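Local structure of 50S ribosomal protein L16 arginine hydroxylase (4CCL) at the interface of chains A and B. The protein hydroxylates an arginine of ribosomal protein uL16 at its beta-carbon, as a homodimeric iron- and 2-oxoglutarate-dependent oxygenase. Numbering follows the deposited sequence. Chains: chain A/B, 50S ribosomal protein L16 arginine hydroxylase.

The interface of chains A and B. Residues chain A 264-265, 268, 314; chain B 247, 250-251, 254.
A:Phe264 and B:Met254 meet tip to tip where helix 261-272 of one subunit packs against helix 244-258 of the other, a patch that illustrates how aromatic rings and flexible methionine chains, here labelled as selenomethionine, can join two copies of a protein without polar bonds. The methyl CE of B:Met254 lies off the plane of the A:Phe264 ring and just outside its CE1 corner, 3.3 Å from CE1. On the other side of the ring plane, CE of B:Met247 lies obliquely beyond the CD2-CE2 edge, 3.7 Å from CE2 of A:Phe264, as the two side chains slide past each other in opposite directions. With CG anti to the backbone N (chi1 176°), A:Phe264 reaches between these methyls. B:Arg251 joins on the B:Met254 side: its CB sits over the rim, 3.7 Å from CE2 of A:Phe264, and its guanidinium plane stands 78° from the ring, steep rather than stacked.

The apolar cluster continues through B:Met247 to A:Phe268. The selenium SE of B:Met247 comes obliquely at the CD2-CE2 edge of A:Phe268, 3.4 Å from CD2. From the same side of the plane, CD1 of B:Leu250 lies over the rim, 3.5 Å from CZ of A:Phe268. Bends at chi2 and chi3 fold B:Met247 so that its selenium lies against A:Phe268 and its methyl sits among A:Phe264, A:Phe268 and CA of A:Lys265. A:Ile314, from strand 311-314, borders SE of B:Met247 through CG2 at 4.2 Å.

An alanine in place of A:Phe264 would probably open a gap between the two selenomethionine methyls and leave the aliphatic base of B:Arg251 without its aromatic partner.

No nitrogen or oxygen pairs across this patch, so apolar fit carries it. Repeated by two-fold symmetry, it helps hold together the homodimer of this oxygenase.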
loop_
_atom_site.group_PDB
_atom_site.type_symbol
_atom_site.label_atom_id
_atom_site.label_comp_id
_atom_site.label_asym_id
_atom_site.label_seq_id
_atom_site.Cartn_x
_atom_site.Cartn_y
_atom_site.Cartn_z
ATOM N N PHE A 264 13.189 0.686 -6.446
ATOM C CA PHE A 264 12.954 1.834 -5.575
ATOM C C PHE A 264 13.355 3.136 -6.255
ATOM O O PHE A 264 12.630 4.136 -6.186
ATOM C CB PHE A 264 13.714 1.701 -4.256
ATOM C CG PHE A 264 13.570 2.897 -3.368
ATOM C CD1 PHE A 264 12.333 3.237 -2.861
ATOM C CD2 PHE A 264 14.659 3.693 -3.054
ATOM C CE1 PHE A 264 12.184 4.332 -2.059
ATOM C CE2 PHE A 264 14.510 4.800 -2.240
ATOM C CZ PHE A 264 13.267 5.115 -1.742
ATOM N N LYS A 265 14.520 3.115 -6.897
ATOM C CA LYS A 265 15.007 4.268 -7.644
ATOM C C LYS A 265 13.982 4.723 -8.677
ATOM O O LYS A 265 13.495 5.851 -8.619
ATOM C CB LYS A 265 16.341 3.951 -8.317
ATOM C CG LYS A 265 16.953 5.112 -9.070
ATOM C CD LYS A 265 18.337 4.747 -9.568
ATOM C CE LYS A 265 18.931 5.849 -10.422
ATOM N NZ LYS A 265 20.273 5.469 -10.946
ATOM N N PHE A 268 10.610 5.987 -7.241
ATOM C CA PHE A 268 10.696 7.298 -6.607
ATOM C C PHE A 268 10.925 8.402 -7.625
ATOM O O PHE A 268 10.437 9.514 -7.457
ATOM C CB PHE A 268 11.776 7.350 -5.528
ATOM C CG PHE A 268 11.801 8.650 -4.775
ATOM C CD1 PHE A 268 10.790 8.963 -3.881
ATOM C CD2 PHE A 268 12.821 9.563 -4.972
ATOM C CE1 PHE A 268 10.801 10.159 -3.192
ATOM C CE2 PHE A 268 12.840 10.760 -4.283
ATOM C CZ PHE A 268 11.827 11.059 -3.393
ATOM N N ILE A 314 18.278 11.386 -11.138
ATOM C CA ILE A 314 18.647 10.396 -10.131
ATOM C C ILE A 314 19.673 9.431 -10.723
ATOM O O ILE A 314 19.383 8.741 -11.698
ATOM C CB ILE A 314 17.419 9.606 -9.640
ATOM C CG1 ILE A 314 16.282 10.563 -9.268
ATOM C CG2 ILE A 314 17.790 8.729 -8.457
ATOM C CD1 ILE A 314 15.128 9.898 -8.566
HETATM N N MSE B 247 18.277 9.699 -1.192
HETATM C CA MSE B 247 17.588 8.444 -1.478
HETATM C C MSE B 247 17.746 7.484 -0.308
HETATM O O MSE B 247 16.780 6.853 0.131
HETATM C CB MSE B 247 18.157 7.794 -2.742
HETATM C CG MSE B 247 18.022 8.635 -3.996
HETATM SE SE MSE B 247 16.166 8.848 -4.555
HETATM C CE MSE B 247 15.764 6.993 -5.008
ATOM N N LEU B 250 15.644 8.567 2.632
ATOM C CA LEU B 250 14.258 8.268 2.278
ATOM C C LEU B 250 13.894 6.796 2.476
ATOM O O LEU B 250 12.886 6.483 3.108
ATOM C CB LEU B 250 13.980 8.693 0.836
ATOM C CG LEU B 250 13.895 10.200 0.582
ATOM C CD1 LEU B 250 14.168 10.519 -0.880
ATOM C CD2 LEU B 250 12.536 10.743 1.003
ATOM N N ARG B 251 14.716 5.895 1.940
ATOM C CA ARG B 251 14.483 4.461 2.106
ATOM C C ARG B 251 14.664 4.024 3.559
ATOM O O ARG B 251 13.932 3.158 4.071
ATOM C CB ARG B 251 15.395 3.655 1.174
ATOM C CG ARG B 251 16.041 2.440 1.813
ATOM C CD ARG B 251 16.547 1.477 0.757
ATOM N NE ARG B 251 17.120 2.166 -0.395
ATOM C CZ ARG B 251 18.395 2.527 -0.494
ATOM N NH1 ARG B 251 19.240 2.270 0.494
ATOM N NH2 ARG B 251 18.820 3.148 -1.586
HETATM N N MSE B 254 11.549 4.098 5.488
HETATM C CA MSE B 254 10.687 2.930 5.321
HETATM C C MSE B 254 11.192 1.715 6.090
HETATM O O MSE B 254 10.418 1.048 6.788
HETATM C CB MSE B 254 10.525 2.574 3.844
HETATM C CG MSE B 254 9.315 3.188 3.171
HETATM SE SE MSE B 254 9.423 2.962 1.239
HETATM C CE MSE B 254 11.272 3.516 1.021
#